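Long-range contacts in nitroalkane oxidase (Podospora anserina, PDB 3MKH), which oxidises primary and secondary nitroalkanes to aldehydes or ketones with FAD, consuming oxygen and releasing nitrite and hydrogen peroxide: residues A[130-135]-A[186-191]; A[149-154]-A[166-171]; A[223-228]-A[242-247]. One frame throughout, in Å; residues are numbered along the deposited sequence.

Interaction 1 of 3, residues A[130-135]-A[186-191]; sequences ASLVFS and CVVCRD. With FAD (flavin-adenine dinucleotide), chain E; SO4 (sulfate ion), chain G.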
loop_
_atom_site.group_PDB
_atom_site.type_symbol
_atom_site.label_atom_id
_atom_site.label_comp_id
_atom_site.label_asym_id
_atom_site.label_seq_id
_atom_site.Cartn_x
_atom_site.Cartn_y
_atom_site.Cartn_z
ATOM N N ALA A 130 10.063 -36.639 -9.791
ATOM C CA ALA A 130 9.948 -36.039 -11.113
ATOM C C ALA A 130 10.232 -34.548 -10.983
ATOM O O ALA A 130 10.075 -33.975 -9.903
ATOM C CB ALA A 130 8.535 -36.277 -11.725
ATOM N N SER A 131 10.652 -33.929 -12.078
ATOM C CA SER A 131 11.041 -32.523 -12.074
ATOM C C SER A 131 10.670 -31.873 -13.393
ATOM O O SER A 131 10.842 -32.473 -14.448
ATOM C CB SER A 131 12.553 -32.399 -11.859
ATOM O OG SER A 131 12.946 -31.042 -11.749
ATOM N N LEU A 132 10.134 -30.656 -13.327
ATOM C CA LEU A 132 9.941 -29.840 -14.525
ATOM C C LEU A 132 11.163 -28.934 -14.616
ATOM O O LEU A 132 11.362 -28.016 -13.797
ATOM C CB LEU A 132 8.630 -29.044 -14.451
ATOM C CG LEU A 132 8.314 -27.984 -15.527
ATOM C CD1 LEU A 132 8.760 -28.402 -16.903
ATOM C CD2 LEU A 132 6.826 -27.665 -15.538
ATOM N N VAL A 133 12.023 -29.246 -15.572
ATOM C CA VAL A 133 13.348 -28.655 -15.618
ATOM C C VAL A 133 13.347 -27.558 -16.668
ATOM O O VAL A 133 13.652 -27.788 -17.839
ATOM C CB VAL A 133 14.421 -29.697 -15.916
ATOM C CG1 VAL A 133 15.818 -29.081 -15.769
ATOM C CG2 VAL A 133 14.260 -30.896 -14.982
ATOM N N PHE A 134 12.980 -26.365 -16.211
ATOM C CA PHE A 134 12.734 -25.209 -17.052
ATOM C C PHE A 134 13.793 -24.139 -16.792
ATOM O O PHE A 134 14.467 -23.676 -17.717
ATOM C CB PHE A 134 11.353 -24.656 -16.696
ATOM C CG PHE A 134 10.893 -23.518 -17.569
ATOM C CD1 PHE A 134 11.189 -22.208 -17.235
ATOM C CD2 PHE A 134 10.125 -23.752 -18.699
ATOM C CE1 PHE A 134 10.750 -21.155 -18.032
ATOM C CE2 PHE A 134 9.685 -22.704 -19.492
ATOM C CZ PHE A 134 9.998 -21.411 -19.161
ATOM N N SER A 135 13.926 -23.749 -15.525
ATOM C CA SER A 135 14.741 -22.596 -15.153
ATOM C C SER A 135 16.244 -22.790 -15.351
ATOM O O SER A 135 16.756 -23.915 -15.309
ATOM C CB SER A 135 14.454 -22.184 -13.705
ATOM O OG SER A 135 13.095 -21.807 -13.554
ATOM N N CYS A 186 11.332 -33.560 -17.016
ATOM C CA CYS A 186 10.831 -32.959 -18.255
ATOM C C CYS A 186 11.703 -31.750 -18.584
ATOM O O CYS A 186 11.565 -30.696 -17.960
ATOM C CB CYS A 186 9.375 -32.523 -18.104
ATOM S SG CYS A 186 8.225 -33.922 -17.981
ATOM N N VAL A 187 12.607 -31.906 -19.552
ATOM C CA VAL A 187 13.604 -30.872 -19.811
ATOM C C VAL A 187 13.129 -29.971 -20.927
ATOM O O VAL A 187 12.914 -30.410 -22.071
ATOM C CB VAL A 187 14.983 -31.458 -20.135
ATOM C CG1 VAL A 187 16.020 -30.329 -20.363
ATOM C CG2 VAL A 187 15.428 -32.364 -19.002
ATOM N N VAL A 188 12.931 -28.711 -20.575
ATOM C CA VAL A 188 12.530 -27.719 -21.539
ATOM C C VAL A 188 13.783 -27.150 -22.170
ATOM O O VAL A 188 14.692 -26.660 -21.482
ATOM C CB VAL A 188 11.709 -26.609 -20.886
ATOM C CG1 VAL A 188 11.193 -25.617 -21.949
ATOM C CG2 VAL A 188 10.545 -27.229 -20.121
ATOM N N CYS A 189 13.843 -27.230 -23.491
ATOM C CA CYS A 189 15.041 -26.812 -24.188
ATOM C C CYS A 189 14.714 -26.279 -25.577
ATOM O O CYS A 189 13.559 -26.336 -26.027
ATOM C CB CYS A 189 16.012 -27.989 -24.279
ATOM S SG CYS A 189 15.258 -29.495 -24.935
ATOM N N ARG A 190 15.729 -25.756 -26.262
ATOM C CA ARG A 190 15.519 -25.338 -27.641
ATOM C C ARG A 190 16.257 -26.218 -28.661
ATOM O O ARG A 190 17.430 -26.587 -28.476
ATOM C CB ARG A 190 15.827 -23.852 -27.831
ATOM C CG ARG A 190 17.271 -23.514 -27.861
ATOM C CD ARG A 190 17.491 -22.046 -28.154
ATOM N NE ARG A 190 18.819 -21.676 -27.687
ATOM C CZ ARG A 190 19.922 -21.838 -28.404
ATOM N NH1 ARG A 190 19.840 -22.343 -29.626
ATOM N NH2 ARG A 190 21.100 -21.495 -27.902
ATOM N N ASP A 191 15.544 -26.560 -29.731
ATOM C CA ASP A 191 16.088 -27.366 -30.811
ATOM C C ASP A 191 17.151 -26.545 -31.527
ATOM O O ASP A 191 16.885 -25.439 -31.993
ATOM C CB ASP A 191 14.962 -27.731 -31.779
ATOM C CG ASP A 191 15.444 -28.524 -32.986
ATOM O OD1 ASP A 191 16.576 -29.048 -32.960
ATOM O OD2 ASP A 191 14.670 -28.628 -33.966
HETATM P PA FAD E . 14.104 -14.290 -14.252
HETATM O O1A FAD E . 14.390 -14.518 -15.666
HETATM O O2A FAD E . 15.063 -14.751 -13.246
HETATM O O5B FAD E . 13.845 -12.718 -14.042
HETATM C C5B FAD E . 14.288 -12.051 -12.862
HETATM C C4B FAD E . 13.684 -10.643 -12.707
HETATM O O4B FAD E . 14.129 -9.819 -13.793
HETATM C C3B FAD E . 12.161 -10.669 -12.811
HETATM O O3B FAD E . 11.589 -10.850 -11.515
HETATM C C2B FAD E . 11.846 -9.273 -13.319
HETATM O O2B FAD E . 11.766 -8.362 -12.228
HETATM C C1B FAD E . 13.053 -8.934 -14.194
HETATM N N9A FAD E . 12.689 -9.181 -15.617
HETATM C C8A FAD E . 13.265 -10.059 -16.433
HETATM N N7A FAD E . 12.682 -10.015 -17.624
HETATM C C5A FAD E . 11.724 -9.097 -17.569
HETATM C C6A FAD E . 10.802 -8.615 -18.487
HETATM N N6A FAD E . 10.764 -9.095 -19.724
HETATM N N1A FAD E . 9.953 -7.655 -18.107
HETATM C C2A FAD E . 9.985 -7.171 -16.879
HETATM N N3A FAD E . 10.851 -7.607 -15.981
HETATM C C4A FAD E . 11.728 -8.566 -16.294
HETATM N N1 FAD E . 12.063 -23.810 -11.787
HETATM C C2 FAD E . 11.769 -24.926 -12.560
HETATM O O2 FAD E . 12.080 -24.939 -13.742
HETATM N N3 FAD E . 11.121 -26.018 -11.992
HETATM C C4 FAD E . 10.768 -26.009 -10.645
HETATM O O4 FAD E . 10.200 -26.982 -10.154
HETATM C C4X FAD E . 11.063 -24.894 -9.873
HETATM N N5 FAD E . 10.718 -24.847 -8.519
HETATM C C5X FAD E . 11.319 -23.890 -7.696
HETATM C C6 FAD E . 11.277 -24.011 -6.310
HETATM C C7 FAD E . 11.884 -23.053 -5.506
HETATM C C7M FAD E . 11.849 -23.177 -3.986
HETATM C C8 FAD E . 12.531 -21.973 -6.092
HETATM C C8M FAD E . 13.204 -20.914 -5.219
HETATM C C9 FAD E . 12.564 -21.851 -7.473
HETATM C C9A FAD E . 11.963 -22.808 -8.275
HETATM N N10 FAD E . 12.001 -22.689 -9.664
HETATM C C10 FAD E . 11.708 -23.800 -10.445
HETATM C "C1'" FAD E . 12.334 -21.398 -10.312
HETATM C "C2'" FAD E . 11.086 -20.529 -10.472
HETATM O "O2'" FAD E . 10.154 -21.170 -11.336
HETATM C "C3'" FAD E . 11.400 -19.118 -10.996
HETATM O "O3'" FAD E . 10.219 -18.335 -10.901
HETATM C "C4'" FAD E . 11.877 -19.090 -12.455
HETATM O "O4'" FAD E . 13.258 -19.419 -12.529
HETATM C "C5'" FAD E . 11.669 -17.696 -13.058
HETATM O "O5'" FAD E . 12.287 -16.686 -12.259
HETATM P P FAD E . 11.978 -15.143 -12.509
HETATM O O1P FAD E . 10.528 -14.987 -12.669
HETATM O O2P FAD E . 12.664 -14.350 -11.489
HETATM O O3P FAD E . 12.652 -14.917 -13.958
HETATM S S SO4 G . 23.707 -22.785 -30.677
HETATM O O1 SO4 G . 24.891 -21.976 -30.388
HETATM O O2 SO4 G . 23.441 -23.656 -29.533
HETATM O O3 SO4 G . 22.571 -21.893 -30.892
HETATM O O4 SO4 G . 23.958 -23.609 -31.863
#
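FAD O2 is gripped by two amides, F134 N at 3.0 Å and S135 N at 2.8 Å, just where the F134 ring meets V188 of the neighbouring strand. CG of F134, anti to the backbone N (chi1 -175°), carries the ring to V188, whose CG2 lies 3.8 Å from F134 CD2, at the ring edge and near the ring plane. Behind this, C186 N donates to S131 O at 2.8 Å with an N-H...O angle of 166°, while C186 O accepts from V133 N. The third rung, V188 N to V133 O at 3.0 Å, completes a parallel ladder in which L132 pairs with C186 and V133 with V187; the two strand axes run within 6° of each other. L132 lies on the same face of the sheet as C186, and its CD1 reaches V188 CG2 at 3.9 Å. On the other face V133 packs against V187. This is part of the mixed beta sheet of the acyl-CoA dehydrogenase fold, where the strand end meets the flavin. L132 O accepts from FAD N3 at 2.7 Å. S135 OG works in both directions, donating to FAD N1 and accepting from FAD O4' at 2.6 Å. The pyrimidine side of the flavin is therefore held here mostly by backbone atoms; two N-H donors at O2 would be expected to favour negative charge at the N1-C2=O2 locus. From the same chain, A269 and F270 of helix 262-298 pack on L132.

Interaction 2 of 3, residues A[149-154]-A[166-171]; sequences PGFQTT and GEKMWA. With FAD (flavin-adenine dinucleotide), chain E.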
loop_
_atom_site.group_PDB
_atom_site.type_symbol
_atom_site.label_atom_id
_atom_site.label_comp_id
_atom_site.label_asym_id
_atom_site.label_seq_id
_atom_site.Cartn_x
_atom_site.Cartn_y
_atom_site.Cartn_z
ATOM N N PRO A 149 19.018 -14.377 -26.636
ATOM C CA PRO A 149 19.747 -15.632 -26.862
ATOM C C PRO A 149 18.850 -16.875 -26.849
ATOM O O PRO A 149 19.198 -17.864 -27.493
ATOM C CB PRO A 149 20.720 -15.694 -25.676
ATOM C CG PRO A 149 20.869 -14.289 -25.223
ATOM C CD PRO A 149 19.536 -13.639 -25.472
ATOM N N GLY A 150 17.728 -16.837 -26.130
ATOM C CA GLY A 150 16.894 -18.024 -25.987
ATOM C C GLY A 150 17.443 -18.929 -24.893
ATOM O O GLY A 150 18.452 -18.598 -24.274
ATOM N N PHE A 151 16.781 -20.059 -24.650
ATOM C CA PHE A 151 17.255 -21.048 -23.675
ATOM C C PHE A 151 18.726 -21.395 -23.893
ATOM O O PHE A 151 19.168 -21.554 -25.021
ATOM C CB PHE A 151 16.447 -22.344 -23.783
ATOM C CG PHE A 151 15.091 -22.278 -23.142
ATOM C CD1 PHE A 151 14.964 -22.181 -21.759
ATOM C CD2 PHE A 151 13.941 -22.343 -23.921
ATOM C CE1 PHE A 151 13.706 -22.130 -21.176
ATOM C CE2 PHE A 151 12.700 -22.305 -23.357
ATOM C CZ PHE A 151 12.574 -22.193 -21.974
ATOM N N GLN A 152 19.479 -21.528 -22.812
ATOM C CA GLN A 152 20.863 -21.946 -22.927
ATOM C C GLN A 152 20.915 -23.447 -23.142
ATOM O O GLN A 152 21.867 -23.961 -23.713
ATOM C CB GLN A 152 21.660 -21.558 -21.677
ATOM C CG GLN A 152 23.173 -21.861 -21.759
ATOM C CD GLN A 152 23.564 -23.264 -21.264
ATOM O OE1 GLN A 152 22.878 -23.861 -20.435
ATOM N NE2 GLN A 152 24.693 -23.779 -21.763
ATOM N N THR A 153 19.894 -24.157 -22.674
ATOM C CA THR A 153 19.860 -25.603 -22.825
ATOM C C THR A 153 19.338 -25.950 -24.226
ATOM O O THR A 153 18.266 -25.499 -24.640
ATOM C CB THR A 153 18.991 -26.284 -21.735
ATOM O OG1 THR A 153 19.545 -26.011 -20.436
ATOM C CG2 THR A 153 18.940 -27.794 -21.944
ATOM N N THR A 154 20.108 -26.749 -24.951
ATOM C CA THR A 154 19.784 -27.055 -26.337
ATOM C C THR A 154 19.678 -28.541 -26.550
ATOM O O THR A 154 20.191 -29.336 -25.759
ATOM C CB THR A 154 20.873 -26.545 -27.300
ATOM O OG1 THR A 154 22.119 -27.155 -26.955
ATOM C CG2 THR A 154 21.015 -25.047 -27.215
ATOM N N GLY A 166 23.238 -28.435 -21.532
ATOM C CA GLY A 166 22.892 -27.173 -20.916
ATOM C C GLY A 166 22.918 -27.210 -19.406
ATOM O O GLY A 166 22.971 -28.280 -18.796
ATOM N N GLU A 167 22.880 -26.022 -18.814
ATOM C CA GLU A 167 22.801 -25.874 -17.380
ATOM C C GLU A 167 21.418 -25.421 -16.959
ATOM O O GLU A 167 20.795 -24.584 -17.609
ATOM C CB GLU A 167 23.858 -24.883 -16.888
ATOM C CG GLU A 167 25.250 -25.379 -17.157
ATOM C CD GLU A 167 26.341 -24.455 -16.649
ATOM O OE1 GLU A 167 26.032 -23.390 -16.059
ATOM O OE2 GLU A 167 27.518 -24.817 -16.852
ATOM N N LYS A 168 20.940 -25.984 -15.857
ATOM C CA LYS A 168 19.636 -25.639 -15.332
ATOM C C LYS A 168 19.830 -25.271 -13.876
ATOM O O LYS A 168 20.803 -25.680 -13.260
ATOM C CB LYS A 168 18.698 -26.849 -15.453
ATOM C CG LYS A 168 18.330 -27.198 -16.905
ATOM C CD LYS A 168 17.474 -26.094 -17.533
ATOM C CE LYS A 168 16.830 -26.533 -18.881
ATOM N NZ LYS A 168 16.093 -25.357 -19.475
ATOM N N MET A 169 18.911 -24.494 -13.322
ATOM C CA MET A 169 19.010 -24.124 -11.917
ATOM C C MET A 169 17.601 -23.918 -11.397
ATOM O O MET A 169 16.712 -23.551 -12.171
ATOM C CB MET A 169 19.830 -22.833 -11.778
ATOM C CG MET A 169 20.115 -22.399 -10.331
ATOM S SD MET A 169 21.244 -20.974 -10.316
ATOM C CE MET A 169 21.245 -20.532 -8.574
ATOM N N TRP A 170 17.406 -24.206 -10.111
ATOM C CA TRP A 170 16.143 -24.009 -9.401
ATOM C C TRP A 170 15.100 -25.102 -9.657
ATOM O O TRP A 170 14.010 -25.052 -9.097
ATOM C CB TRP A 170 15.518 -22.640 -9.708
ATOM C CG TRP A 170 16.365 -21.430 -9.330
ATOM C CD1 TRP A 170 16.981 -20.565 -10.194
ATOM C CD2 TRP A 170 16.649 -20.950 -8.011
ATOM N NE1 TRP A 170 17.655 -19.595 -9.490
ATOM C CE2 TRP A 170 17.457 -19.800 -8.150
ATOM C CE3 TRP A 170 16.310 -21.384 -6.723
ATOM C CZ2 TRP A 170 17.930 -19.080 -7.055
ATOM C CZ3 TRP A 170 16.784 -20.664 -5.632
ATOM C CH2 TRP A 170 17.581 -19.523 -5.808
ATOM N N ALA A 171 15.415 -26.074 -10.505
ATOM C CA ALA A 171 14.408 -27.059 -10.887
ATOM C C ALA A 171 14.256 -28.119 -9.809
ATOM O O ALA A 171 15.055 -29.056 -9.684
ATOM C CB ALA A 171 14.727 -27.674 -12.233
HETATM P PA FAD E . 14.104 -14.290 -14.252
HETATM O O1A FAD E . 14.390 -14.518 -15.666
HETATM O O2A FAD E . 15.063 -14.751 -13.246
HETATM O O5B FAD E . 13.845 -12.718 -14.042
HETATM C C5B FAD E . 14.288 -12.051 -12.862
HETATM C C4B FAD E . 13.684 -10.643 -12.707
HETATM O O4B FAD E . 14.129 -9.819 -13.793
HETATM C C3B FAD E . 12.161 -10.669 -12.811
HETATM O O3B FAD E . 11.589 -10.850 -11.515
HETATM C C2B FAD E . 11.846 -9.273 -13.319
HETATM O O2B FAD E . 11.766 -8.362 -12.228
HETATM C C1B FAD E . 13.053 -8.934 -14.194
HETATM N N9A FAD E . 12.689 -9.181 -15.617
HETATM C C8A FAD E . 13.265 -10.059 -16.433
HETATM N N7A FAD E . 12.682 -10.015 -17.624
HETATM C C5A FAD E . 11.724 -9.097 -17.569
HETATM C C6A FAD E . 10.802 -8.615 -18.487
HETATM N N6A FAD E . 10.764 -9.095 -19.724
HETATM N N1A FAD E . 9.953 -7.655 -18.107
HETATM C C2A FAD E . 9.985 -7.171 -16.879
HETATM N N3A FAD E . 10.851 -7.607 -15.981
HETATM C C4A FAD E . 11.728 -8.566 -16.294
HETATM N N1 FAD E . 12.063 -23.810 -11.787
HETATM C C2 FAD E . 11.769 -24.926 -12.560
HETATM O O2 FAD E . 12.080 -24.939 -13.742
HETATM N N3 FAD E . 11.121 -26.018 -11.992
HETATM C C4 FAD E . 10.768 -26.009 -10.645
HETATM O O4 FAD E . 10.200 -26.982 -10.154
HETATM C C4X FAD E . 11.063 -24.894 -9.873
HETATM N N5 FAD E . 10.718 -24.847 -8.519
HETATM C C5X FAD E . 11.319 -23.890 -7.696
HETATM C C6 FAD E . 11.277 -24.011 -6.310
HETATM C C7 FAD E . 11.884 -23.053 -5.506
HETATM C C7M FAD E . 11.849 -23.177 -3.986
HETATM C C8 FAD E . 12.531 -21.973 -6.092
HETATM C C8M FAD E . 13.204 -20.914 -5.219
HETATM C C9 FAD E . 12.564 -21.851 -7.473
HETATM C C9A FAD E . 11.963 -22.808 -8.275
HETATM N N10 FAD E . 12.001 -22.689 -9.664
HETATM C C10 FAD E . 11.708 -23.800 -10.445
HETATM C "C1'" FAD E . 12.334 -21.398 -10.312
HETATM C "C2'" FAD E . 11.086 -20.529 -10.472
HETATM O "O2'" FAD E . 10.154 -21.170 -11.336
HETATM C "C3'" FAD E . 11.400 -19.118 -10.996
HETATM O "O3'" FAD E . 10.219 -18.335 -10.901
HETATM C "C4'" FAD E . 11.877 -19.090 -12.455
HETATM O "O4'" FAD E . 13.258 -19.419 -12.529
HETATM C "C5'" FAD E . 11.669 -17.696 -13.058
HETATM O "O5'" FAD E . 12.287 -16.686 -12.259
HETATM P P FAD E . 11.978 -15.143 -12.509
HETATM O O1P FAD E . 10.528 -14.987 -12.669
HETATM O O2P FAD E . 12.664 -14.350 -11.489
HETATM O O3P FAD E . 12.652 -14.917 -13.958
HETATM O O HOH W 1 22.284 -22.052 -18.517
#
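Q152 reaches across to strand 161-168 with its amide oxygen: OE1 accepts from E167 N at 2.7 Å, with an almost straight N-H...O angle of 176°. The donor lies in the carbonyl plane, on a lone pair of OE1. The Q152 chain leaves the backbone with CG anti to N and then bends at chi2 (-89°), directing CD toward the strand. A water donates to the same OE1 and to E167 O, so one side-chain oxygen is linked to both polar backbone atoms of E167. G166 CA sits 3.3 Å from Q152 OE1. A side chain at G166 would point at T153 and collide with its OG1, and the backbone angles there independently call for glycine.

T153 and K168 make the second half of the contact, their side chains crossing at about a right angle. T153 OG1 touches K168 CE at 3.2 Å, while T153 CB and CG2 also pack on CE. Here a loop leading into strand 154-158 is tied to strand 161-168, the antiparallel partner of that strand in the mixed sheet of this acyl-CoA dehydrogenase relative. K168 is bent at chi2 (-67°), which turns CD toward T153 OG1, and is extended beyond it. Its NZ is well supplied with acceptors, bonding V188 O and F134 O and forming a salt bridge with E136, whose OE2 is also hydrogen-bonded to T153 OG1. F151 crosses this lysine obliquely, its CD1 4.1 Å from K168 NZ. Farther along, the strand gives way to the flavin site: W170 O lies 2.9 Å from FAD C10, and W170 CE3 approaches the methyl C8M of FAD at 3.5 Å.

Interaction 3 of 3, residues A[223-228]-A[242-247]; sequences SFEVLR and HVRYTN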
loop_
_atom_site.group_PDB
_atom_site.type_symbol
_atom_site.label_atom_id
_atom_site.label_comp_id
_atom_site.label_asym_id
_atom_site.label_seq_id
_atom_site.Cartn_x
_atom_site.Cartn_y
_atom_site.Cartn_z
ATOM N N SER A 223 27.725 -37.108 -17.488
ATOM C CA SER A 223 26.515 -36.722 -18.217
ATOM C C SER A 223 25.570 -35.841 -17.373
ATOM O O SER A 223 24.835 -35.010 -17.914
ATOM C CB SER A 223 25.772 -37.962 -18.741
ATOM O OG SER A 223 25.048 -38.604 -17.695
ATOM N N PHE A 224 25.577 -36.045 -16.057
ATOM C CA PHE A 224 24.820 -35.186 -15.142
ATOM C C PHE A 224 25.718 -34.786 -13.984
ATOM O O PHE A 224 26.414 -35.628 -13.412
ATOM C CB PHE A 224 23.561 -35.893 -14.621
ATOM C CG PHE A 224 22.701 -35.028 -13.718
ATOM C CD1 PHE A 224 22.842 -35.087 -12.342
ATOM C CD2 PHE A 224 21.760 -34.157 -14.254
ATOM C CE1 PHE A 224 22.056 -34.281 -11.497
ATOM C CE2 PHE A 224 20.961 -33.358 -13.424
ATOM C CZ PHE A 224 21.119 -33.422 -12.041
ATOM N N GLU A 225 25.706 -33.508 -13.628
ATOM C CA GLU A 225 26.518 -33.050 -12.500
ATOM C C GLU A 225 25.828 -31.938 -11.730
ATOM O O GLU A 225 25.288 -31.009 -12.328
ATOM C CB GLU A 225 27.894 -32.565 -12.978
ATOM C CG GLU A 225 28.891 -32.301 -11.826
ATOM C CD GLU A 225 30.182 -31.628 -12.287
ATOM O OE1 GLU A 225 30.459 -31.645 -13.507
ATOM O OE2 GLU A 225 30.916 -31.075 -11.431
ATOM N N VAL A 226 25.825 -32.048 -10.408
ATOM C CA VAL A 226 25.431 -30.934 -9.561
ATOM C C VAL A 226 26.619 -29.977 -9.435
ATOM O O VAL A 226 27.686 -30.357 -8.960
ATOM C CB VAL A 226 24.972 -31.407 -8.175
ATOM C CG1 VAL A 226 24.731 -30.205 -7.245
ATOM C CG2 VAL A 226 23.706 -32.270 -8.311
ATOM N N LEU A 227 26.437 -28.739 -9.885
ATOM C CA LEU A 227 27.507 -27.750 -9.825
ATOM C C LEU A 227 27.512 -27.036 -8.478
ATOM O O LEU A 227 28.572 -26.795 -7.915
ATOM C CB LEU A 227 27.370 -26.721 -10.950
ATOM C CG LEU A 227 27.434 -27.264 -12.388
ATOM C CD1 LEU A 227 27.312 -26.119 -13.379
ATOM C CD2 LEU A 227 28.740 -28.034 -12.602
ATOM N N ARG A 228 26.327 -26.672 -7.984
ATOM C CA ARG A 228 26.233 -25.980 -6.702
ATOM C C ARG A 228 24.883 -26.207 -6.071
ATOM O O ARG A 228 23.842 -26.036 -6.730
ATOM C CB ARG A 228 26.489 -24.471 -6.859
ATOM C CG ARG A 228 26.262 -23.683 -5.576
ATOM C CD ARG A 228 26.684 -22.219 -5.708
ATOM N NE ARG A 228 25.792 -21.424 -6.556
ATOM C CZ ARG A 228 24.821 -20.636 -6.095
ATOM N NH1 ARG A 228 24.594 -20.546 -4.792
ATOM N NH2 ARG A 228 24.068 -19.940 -6.939
ATOM N N HIS A 242 21.982 -25.893 -9.043
ATOM C CA HIS A 242 22.547 -25.522 -10.330
ATOM C C HIS A 242 23.209 -26.794 -10.849
ATOM O O HIS A 242 24.103 -27.348 -10.184
ATOM C CB HIS A 242 23.562 -24.394 -10.130
ATOM C CG HIS A 242 24.243 -23.947 -11.388
ATOM N ND1 HIS A 242 25.299 -23.058 -11.384
ATOM C CD2 HIS A 242 24.028 -24.273 -12.686
ATOM C CE1 HIS A 242 25.698 -22.847 -12.627
ATOM N NE2 HIS A 242 24.945 -23.578 -13.435
ATOM N N VAL A 243 22.755 -27.283 -12.008
ATOM C CA VAL A 243 23.205 -28.584 -12.526
ATOM C C VAL A 243 23.627 -28.457 -13.977
ATOM O O VAL A 243 23.347 -27.443 -14.619
ATOM C CB VAL A 243 22.098 -29.658 -12.448
ATOM C CG1 VAL A 243 21.614 -29.820 -11.029
ATOM C CG2 VAL A 243 20.911 -29.295 -13.395
ATOM N N ARG A 244 24.297 -29.481 -14.497
ATOM C CA ARG A 244 24.701 -29.497 -15.909
ATOM C C ARG A 244 24.420 -30.854 -16.567
ATOM O O ARG A 244 24.791 -31.910 -16.045
ATOM C CB ARG A 244 26.184 -29.121 -16.079
ATOM C CG ARG A 244 26.643 -29.069 -17.541
ATOM C CD ARG A 244 28.162 -28.819 -17.674
ATOM N NE ARG A 244 28.562 -27.497 -17.196
ATOM C CZ ARG A 244 29.622 -27.268 -16.424
ATOM N NH1 ARG A 244 30.397 -28.272 -16.031
ATOM N NH2 ARG A 244 29.905 -26.032 -16.037
ATOM N N TYR A 245 23.724 -30.805 -17.696
ATOM C CA TYR A 245 23.544 -31.955 -18.574
ATOM C C TYR A 245 24.604 -31.864 -19.673
ATOM O O TYR A 245 24.670 -30.860 -20.382
ATOM C CB TYR A 245 22.149 -31.914 -19.212
ATOM C CG TYR A 245 21.031 -32.044 -18.201
ATOM C CD1 TYR A 245 20.436 -30.926 -17.645
ATOM C CD2 TYR A 245 20.585 -33.292 -17.793
ATOM C CE1 TYR A 245 19.412 -31.050 -16.701
ATOM C CE2 TYR A 245 19.571 -33.425 -16.854
ATOM C CZ TYR A 245 18.986 -32.303 -16.319
ATOM O OH TYR A 245 17.986 -32.448 -15.382
ATOM N N THR A 246 25.432 -32.892 -19.814
ATOM C CA THR A 246 26.450 -32.889 -20.866
ATOM C C THR A 246 26.320 -34.070 -21.813
ATOM O O THR A 246 26.401 -35.217 -21.392
ATOM C CB THR A 246 27.865 -32.911 -20.280
ATOM O OG1 THR A 246 28.022 -31.791 -19.411
ATOM C CG2 THR A 246 28.906 -32.826 -21.404
ATOM N N ASN A 247 26.150 -33.767 -23.097
ATOM C CA ASN A 247 25.936 -34.780 -24.131
ATOM C C ASN A 247 25.048 -35.939 -23.699
ATOM O O ASN A 247 25.415 -37.112 -23.824
ATOM C CB ASN A 247 27.269 -35.275 -24.694
ATOM C CG ASN A 247 27.967 -34.217 -25.537
ATOM O OD1 ASN A 247 29.193 -34.088 -25.500
ATOM N ND2 ASN A 247 27.186 -33.443 -26.288
HETATM O O HOH W 2 29.531 -31.397 -15.820
HETATM O O HOH W 3 26.291 -21.658 -9.300
#
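The rings of F224 and Y245 form an offset edge-to-face pair, with centroids 5.2 Å apart and planes at 64°. The edge of F224 is turned to the face of Y245, F224 CD2 meeting Y245 CE2 at 3.5 Å. Farther round the ring, F224 CZ packs on V243 CG1. L227, at a bulge, points toward the partner strand, and its CD1 lies over one face of the H242 ring, 3.7 Å from the ring centroid and 22° off the normal, a CH-pi contact. The same methyl covers one face of the R244 guanidinium, offset toward the rim. At the edge of the H242 ring a water sits in plane on ND1 and also accepts from R228 NE.

The strands are antiparallel, with F224-Y245 and V226-V243 as non-hydrogen-bonded pairs and E225-R244 as a hydrogen-bonded one. Then the register slips by one: L227 and R228 both face H242 in a classic beta bulge, and H242 O accepts L227 N at 2.7 Å and R228 N at 3.2 Å. An alanine at F224 would probably open a gap beside Y245 and V243 CG1, leaving the tyrosine face without its aromatic partner.

E225 OE1 and R244 NH1 are 4.2 Å apart, beyond a salt bridge, and share a water. R244 instead pairs with E167, which also bonds H242 NE2, and R228 with D380 of the second subunit; these charged ends thus bind mainly beyond the strand pair, which apolar packing and backbone bonds hold together.

All three contacts lie in one mixed beta sheet, on the same side of the chain's centre. Interaction 2 falls within the chain span between the segments of interaction 1, their centres about 8 Å apart; interaction 3 follows later in sequence, its centre about 11 Å from that of interaction 2 and 13 Å from that of interaction 1. Strand 161-168 joins them: K168 NZ probably hydrogen-bonds V188 O of 186-191, and K168 O probably accepts from V243 N of 242-247. The flavin-binding strand end and its neighbouring loop are thus tied into one sheet. Interactions 1 and 2 touch FAD; interactions 2 and 3 both meet the second subunit, interaction 2 by packing, as W170 on I376 there.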